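Local coordinates for cytochrome c-552 Ks_3358 (Candidatus Kuenenia stuttgartiensis, PDB 5MXZ), which binds a covalently attached heme c and, as a small class I-type c-type cytochrome of an anammox bacterium, probably carries electrons between redox partners, at residues C16-N22 and L30-A36. The protein carries 1 engineered substitution. Residues are numbered along the deposited sequence; the frame is centred on the assembly and turned at random.
With HEC (heme c), chain B; EDO (1,2-ethanediol), chain Q; EDO (1,2-ethanediol), chain O; EDO (1,2-ethanediol), chain N.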
loop_
_atom_site.group_PDB
_atom_site.type_symbol
_atom_site.label_atom_id
_atom_site.label_comp_id
_atom_site.label_asym_id
_atom_site.label_seq_id
_atom_site.Cartn_x
_atom_site.Cartn_y
_atom_site.Cartn_z
ATOM N N CYS A 16 -3.359 6.782 -5.093
ATOM C CA CYS A 16 -2.252 6.301 -5.921
ATOM C C CYS A 16 -2.381 4.824 -6.304
ATOM O O CYS A 16 -2.072 4.455 -7.440
ATOM C CB CYS A 16 -0.907 6.549 -5.245
ATOM S SG CYS A 16 -0.482 8.297 -5.004
ATOM N N HIS A 17 -2.815 3.999 -5.351
ATOM C CA HIS A 17 -3.076 2.575 -5.585
ATOM C C HIS A 17 -4.587 2.335 -5.578
ATOM O O HIS A 17 -5.215 2.346 -4.507
ATOM C CB HIS A 17 -2.443 1.716 -4.489
ATOM C CG HIS A 17 -1.002 2.017 -4.214
ATOM N ND1 HIS A 17 0.021 1.546 -5.006
ATOM C CD2 HIS A 17 -0.413 2.712 -3.210
ATOM C CE1 HIS A 17 1.180 1.952 -4.515
ATOM N NE2 HIS A 17 0.944 2.655 -3.420
ATOM N N GLY A 18 -5.175 2.117 -6.753
ATOM C CA GLY A 18 -6.623 1.867 -6.866
ATOM C C GLY A 18 -7.064 0.578 -6.185
ATOM O O GLY A 18 -6.251 -0.334 -5.978
ATOM N N VAL A 19 -8.356 0.493 -5.858
ATOM C CA VAL A 19 -8.922 -0.683 -5.161
ATOM C C VAL A 19 -8.834 -1.994 -5.951
ATOM O O VAL A 19 -8.772 -3.073 -5.355
ATOM C CB VAL A 19 -10.372 -0.461 -4.650
ATOM C CG1 VAL A 19 -10.392 0.594 -3.555
ATOM C CG2 VAL A 19 -11.333 -0.100 -5.780
ATOM N N ASP A 20 -8.816 -1.891 -7.279
ATOM C CA ASP A 20 -8.776 -3.066 -8.161
ATOM C C ASP A 20 -7.401 -3.757 -8.250
ATOM O O ASP A 20 -7.254 -4.769 -8.947
ATOM C CB ASP A 20 -9.320 -2.717 -9.562
ATOM C CG ASP A 20 -8.568 -1.568 -10.242
ATOM O OD1 ASP A 20 -7.687 -0.926 -9.624
ATOM O OD2 ASP A 20 -8.876 -1.297 -11.423
ATOM N N GLY A 21 -6.410 -3.220 -7.534
ATOM C CA GLY A 21 -5.041 -3.738 -7.573
ATOM C C GLY A 21 -4.187 -3.125 -8.674
ATOM O O GLY A 21 -3.121 -3.655 -9.005
ATOM N N ASN A 22 -4.658 -2.001 -9.219
ATOM C CA ASN A 22 -3.989 -1.281 -10.304
ATOM C C ASN A 22 -3.741 0.163 -9.885
ATOM O O ASN A 22 -4.635 0.790 -9.308
ATOM C CB ASN A 22 -4.848 -1.295 -11.576
ATOM C CG ASN A 22 -5.121 -2.697 -12.089
ATOM O OD1 ASN A 22 -4.200 -3.468 -12.355
ATOM N ND2 ASN A 22 -6.395 -3.028 -12.241
ATOM N N LEU A 30 4.005 8.565 -10.597
ATOM C CA LEU A 30 4.998 8.641 -9.529
ATOM C C LEU A 30 5.897 7.402 -9.460
ATOM O O LEU A 30 6.975 7.450 -8.859
ATOM C CB LEU A 30 4.316 8.911 -8.184
ATOM C CG LEU A 30 3.635 10.280 -8.043
ATOM C CD1 LEU A 30 2.567 10.209 -6.969
ATOM C CD2 LEU A 30 4.628 11.403 -7.759
ATOM N N GLY A 31 5.447 6.300 -10.064
ATOM C CA GLY A 31 6.267 5.101 -10.200
ATOM C C GLY A 31 5.700 3.825 -9.599
ATOM O O GLY A 31 6.413 2.819 -9.508
ATOM N N ALA A 32 4.427 3.853 -9.202
ATOM C CA ALA A 32 3.773 2.673 -8.626
ATOM C C ALA A 32 3.438 1.640 -9.699
ATOM O O ALA A 32 3.179 1.994 -10.849
ATOM C CB ALA A 32 2.525 3.066 -7.849
ATOM N N ARG A 33 3.466 0.366 -9.305
ATOM C CA ARG A 33 3.066 -0.760 -10.158
ATOM C C ARG A 33 1.831 -1.465 -9.580
ATOM O O ARG A 33 1.303 -1.049 -8.543
ATOM C CB ARG A 33 4.228 -1.753 -10.329
ATOM C CG ARG A 33 5.392 -1.257 -11.178
ATOM C CD ARG A 33 6.490 -0.679 -10.307
ATOM N NE ARG A 33 7.753 -0.500 -11.014
ATOM C CZ ARG A 33 8.820 -1.289 -10.889
ATOM N NH1 ARG A 33 8.808 -2.344 -10.080
ATOM N NH2 ARG A 33 9.913 -1.012 -11.577
ATOM N N LYS A 34 1.374 -2.525 -10.246
ATOM C CA LYS A 34 0.188 -3.279 -9.811
ATOM C C LYS A 34 0.439 -4.039 -8.519
ATOM O O LYS A 34 1.529 -4.587 -8.323
ATOM C CB LYS A 34 -0.224 -4.305 -10.868
ATOM C CG LYS A 34 -0.672 -3.739 -12.196
ATOM C CD LYS A 34 -1.205 -4.855 -13.078
ATOM C CE LYS A 34 -1.609 -4.317 -14.438
ATOM N NZ LYS A 34 -2.377 -5.338 -15.197
ATOM N N PHE A 35 -0.565 -4.061 -7.644
ATOM C CA PHE A 35 -0.613 -5.042 -6.551
ATOM C C PHE A 35 -1.159 -6.378 -7.047
ATOM O O PHE A 35 -0.718 -7.441 -6.584
ATOM C CB PHE A 35 -1.464 -4.558 -5.370
ATOM C CG PHE A 35 -0.866 -3.416 -4.595
ATOM C CD1 PHE A 35 0.521 -3.262 -4.467
ATOM C CD2 PHE A 35 -1.703 -2.503 -3.949
ATOM C CE1 PHE A 35 1.054 -2.203 -3.731
ATOM C CE2 PHE A 35 -1.176 -1.450 -3.212
ATOM C CZ PHE A 35 0.204 -1.300 -3.109
ATOM N N ALA A 36 -2.117 -6.314 -7.979
ATOM C CA ALA A 36 -2.755 -7.501 -8.557
ATOM C C ALA A 36 -1.807 -8.174 -9.538
ATOM O O ALA A 36 -1.965 -8.084 -10.759
ATOM C CB ALA A 36 -4.081 -7.140 -9.221
HETATM FE FE HEC B . 2.381 3.316 -2.046
HETATM C CHA HEC B . 5.021 1.635 -3.469
HETATM C CHB HEC B . 1.476 0.494 -0.306
HETATM C CHC HEC B . 0.140 5.208 -0.229
HETATM C CHD HEC B . 2.735 5.844 -4.321
HETATM N NA HEC B . 3.150 1.382 -1.892
HETATM C C1A HEC B . 4.165 0.843 -2.583
HETATM C C2A HEC B . 4.454 -0.575 -2.289
HETATM C C3A HEC B . 3.398 -0.930 -1.332
HETATM C C4A HEC B . 2.658 0.352 -1.181
HETATM C CMA HEC B . 3.152 -2.263 -0.665
HETATM C CAA HEC B . 5.537 -1.415 -2.912
HETATM C CBA HEC B . 6.702 -1.839 -2.058
HETATM C CGA HEC B . 7.484 -2.851 -2.874
HETATM O O1A HEC B . 7.144 -3.135 -4.044
HETATM O O2A HEC B . 8.466 -3.379 -2.338
HETATM N NB HEC B . 1.038 2.922 -0.492
HETATM C C1B HEC B . 0.773 1.722 0.084
HETATM C C2B HEC B . -0.254 1.733 1.164
HETATM C C3B HEC B . -0.622 3.155 1.159
HETATM C C4B HEC B . 0.200 3.781 0.109
HETATM C CMB HEC B . -0.774 0.592 1.999
HETATM C CAB HEC B . -1.590 3.844 2.026
HETATM C CBB HEC B . -1.214 3.947 3.488
HETATM N NC HEC B . 1.577 5.237 -2.225
HETATM C C1C HEC B . 0.642 5.834 -1.458
HETATM C C2C HEC B . 0.229 7.202 -1.892
HETATM C C3C HEC B . 1.035 7.365 -3.111
HETATM C C4C HEC B . 1.792 6.102 -3.234
HETATM C CMC HEC B . -0.757 8.141 -1.245
HETATM C CAC HEC B . 1.048 8.525 -4.055
HETATM C CBC HEC B . 1.459 9.883 -3.543
HETATM N ND HEC B . 3.693 3.690 -3.615
HETATM C C1D HEC B . 3.711 4.754 -4.440
HETATM C C2D HEC B . 4.778 4.743 -5.464
HETATM C C3D HEC B . 5.460 3.467 -5.208
HETATM C C4D HEC B . 4.695 2.924 -4.067
HETATM C CMD HEC B . 5.081 5.771 -6.523
HETATM C CAD HEC B . 6.660 2.864 -5.883
HETATM C CBD HEC B . 7.831 3.171 -4.934
HETATM C CGD HEC B . 8.655 1.965 -4.510
HETATM O O1D HEC B . 9.734 2.168 -3.902
HETATM O O2D HEC B . 8.269 0.798 -4.759
HETATM C C1 EDO Q . 3.442 -1.149 -6.112
HETATM O O1 EDO Q . 4.382 -0.354 -6.838
HETATM C C2 EDO Q . 3.904 -2.610 -6.054
HETATM O O2 EDO Q . 3.840 -3.247 -7.336
HETATM C C1 EDO O . -7.384 2.668 -12.158
HETATM O O1 EDO O . -7.031 1.967 -10.958
HETATM C C2 EDO O . -8.426 1.867 -12.931
HETATM O O2 EDO O . -7.947 0.530 -13.124
HETATM C C1 EDO N . -6.071 -4.761 -4.022
HETATM O O1 EDO N . -4.734 -5.272 -3.963
HETATM C C2 EDO N . -6.140 -3.435 -3.272
HETATM O O2 EDO N . -5.197 -2.523 -3.843
HETATM O O HOH W 1 -0.814 0.119 -7.245
#
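Gly21 O meets the 30-36 loop at Phe35 and Ala36: Ala36 N gives it a nearly straight hydrogen bond (3.0 Å, 176°) that lands on a lone pair in the carbonyl plane, and Phe35 N adds a weak, bent one. Gly21 closes a type I turn begun at Gly18, and its CA packs beside Ala36 CB. On the heme side, His17, the proximal ligand, binds the iron through NE2 at 2.1 Å. Phe35 puts CZ over one face of the imidazole, toward its rim, in an offset stack with centroids 4.6 Å apart and planes at 22°. The closest atoms are Phe35 CZ and His17 ND1, 3.4 Å apart. CZ also reaches the heme, at the phenyl edge. His17 ND1 donates to a water (2.8 Å) that donates to Arg33 O. Stack and water bridge would together limit the ring's rotation about the Fe-NE2 bond, and the acceptor chain may make the imidazole a somewhat stronger donor to iron. Ala32 CB touches both His17 CE1 and heme C2D, in the corner where imidazole and porphyrin meet. Cys16 SG, thioether-bonded to heme CAC, has Leu30 CD1 beside it at 4.1 Å. Toward solvent, Lys34 is extended beyond CG (chi2 -173°), which lays its CG, CD and CE along Asn22 OD1, CD at 3.4 Å. Asn22 bonds twice to the Asp20 carboxylate, its backbone N to OD1 as an Asx turn and ND2 to OD2, each from well out of the carboxylate plane. Cys16 and His17 finish the CXXCH motif, and Met61 supplies the second axial ligand. The two loops flank helix 25-30, which ends in a Schellman motif at Gly31; His17 touches Phe9 of helix 5-12, and Phe35 meets Trp40 of helix 38-43.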